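Side-chain contact in motility hub protein FimV (Pseudomonas aeruginosa, PDB 4MBQ), which serves as an inner-membrane hub in twitching motility, activating the adenylate cyclase CyaB to regulate cAMP levels, with cytoplasmic tetratricopeptide repeats for protein-protein interactions: residues B[47-50]-B[51-54]. Residues are numbered along the deposited sequence; the frame is centred on the assembly and turned at random.
Sequences EGND and SQQA
Asn49 and Gln52 exchange bonds so that each side chain serves the other's backbone, a reciprocal capping box in which glutamine takes the last place. It starts helix 50-62 of this tetratricopeptide repeat fragment, just after the chain leaves helix 34-47 at Gly48. As N-cap, Asn49 offers a short side chain whose carbonyl can turn back over the first helical turn: chi1 of 57° sets CG between its own N and carbonyl carbon, and OD1 receives Gln52 N at 2.8 Å, almost straight on. In return, Gln52 OE1 accepts Asn49 N at 2.9 Å, the donor tilted 18° from the carbonyl plane. Glutamine has the length for this return reach, its chain running extended beyond CG. The two amides end up stacked, their planes 29° apart, although the side chains cross at about a right angle. Gln52 NE2 faces another task, donating to Ala15 O, so the same amide that closes the cap also ties it to helix 15-30. Gly48, with no side chain, lets the backbone pass close by, its CA 3.1 Å from Gln52 OE1. Gln53 lies back along the incoming chain, with CG 3.3 Å from Asn49 O, and its NE2 reaches Leu45 O near the end of helix 34-47, bridging the turn. Behind the box the regular helical ladder begins: Gln53 N donates to Asn49 O at 2.8 Å, and Ala54 N to Asp50 O at 2.9 Å, while Ala54 CB rests 3.3 Å from that same Asp50 O.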
loop_
_atom_site.group_PDB
_atom_site.type_symbol
_atom_site.label_atom_id
_atom_site.label_comp_id
_atom_site.label_asym_id
_atom_site.label_seq_id
_atom_site.Cartn_x
_atom_site.Cartn_y
_atom_site.Cartn_z
ATOM N N GLU B 47 -6.435 -13.269 -11.753
ATOM C CA GLU B 47 -7.398 -13.407 -10.661
ATOM C C GLU B 47 -8.650 -12.551 -10.809
ATOM O O GLU B 47 -9.717 -12.912 -10.309
ATOM C CB GLU B 47 -6.726 -13.087 -9.324
ATOM C CG GLU B 47 -5.600 -14.035 -8.953
ATOM C CD GLU B 47 -4.833 -13.576 -7.730
ATOM O OE1 GLU B 47 -5.180 -12.511 -7.177
ATOM O OE2 GLU B 47 -3.884 -14.280 -7.324
ATOM N N GLY B 48 -8.521 -11.413 -11.483
ATOM C CA GLY B 48 -9.585 -10.428 -11.502
ATOM C C GLY B 48 -10.733 -10.718 -12.446
ATOM O O GLY B 48 -10.651 -11.616 -13.285
ATOM N N ASN B 49 -11.814 -9.958 -12.304
ATOM C CA ASN B 49 -12.904 -10.018 -13.267
ATOM C C ASN B 49 -12.521 -9.231 -14.513
ATOM O O ASN B 49 -11.412 -8.702 -14.594
ATOM C CB ASN B 49 -14.219 -9.510 -12.662
ATOM C CG ASN B 49 -14.121 -8.087 -12.133
ATOM O OD1 ASN B 49 -13.421 -7.243 -12.691
ATOM N ND2 ASN B 49 -14.832 -7.816 -11.044
ATOM N N ASP B 50 -13.434 -9.146 -15.474
ATOM C CA ASP B 50 -13.150 -8.468 -16.735
ATOM C C ASP B 50 -12.765 -7.002 -16.534
ATOM O O ASP B 50 -11.852 -6.500 -17.188
ATOM C CB ASP B 50 -14.336 -8.591 -17.695
ATOM C CG ASP B 50 -14.496 -9.998 -18.246
ATOM O OD1 ASP B 50 -13.814 -10.918 -17.745
ATOM O OD2 ASP B 50 -15.308 -10.188 -19.176
ATOM N N SER B 51 -13.454 -6.325 -15.622
ATOM C CA SER B 51 -13.173 -4.920 -15.339
ATOM C C SER B 51 -11.795 -4.738 -14.712
ATOM O O SER B 51 -11.031 -3.854 -15.103
ATOM C CB SER B 51 -14.247 -4.338 -14.416
ATOM O OG SER B 51 -15.536 -4.483 -14.984
ATOM N N GLN B 52 -11.485 -5.583 -13.735
ATOM C CA GLN B 52 -10.201 -5.529 -13.048
ATOM C C GLN B 52 -9.052 -5.868 -13.990
ATOM O O GLN B 52 -8.009 -5.211 -13.969
ATOM C CB GLN B 52 -10.206 -6.469 -11.841
ATOM C CG GLN B 52 -11.179 -6.042 -10.753
ATOM C CD GLN B 52 -11.404 -7.118 -9.713
ATOM O OE1 GLN B 52 -11.361 -8.311 -10.016
ATOM N NE2 GLN B 52 -11.645 -6.703 -8.476
ATOM N N GLN B 53 -9.250 -6.898 -14.811
ATOM C CA GLN B 53 -8.276 -7.263 -15.833
ATOM C C GLN B 53 -8.032 -6.094 -16.774
ATOM O O GLN B 53 -6.890 -5.789 -17.119
ATOM C CB GLN B 53 -8.763 -8.469 -16.644
ATOM C CG GLN B 53 -8.654 -9.805 -15.929
ATOM C CD GLN B 53 -9.115 -10.960 -16.800
ATOM O OE1 GLN B 53 -10.296 -11.070 -17.131
ATOM N NE2 GLN B 53 -8.181 -11.821 -17.183
ATOM N N ALA B 54 -9.115 -5.441 -17.187
ATOM C CA ALA B 54 -9.024 -4.309 -18.100
ATOM C C ALA B 54 -8.193 -3.184 -17.494
ATOM O O ALA B 54 -7.376 -2.566 -18.180
ATOM C CB ALA B 54 -10.414 -3.811 -18.474
#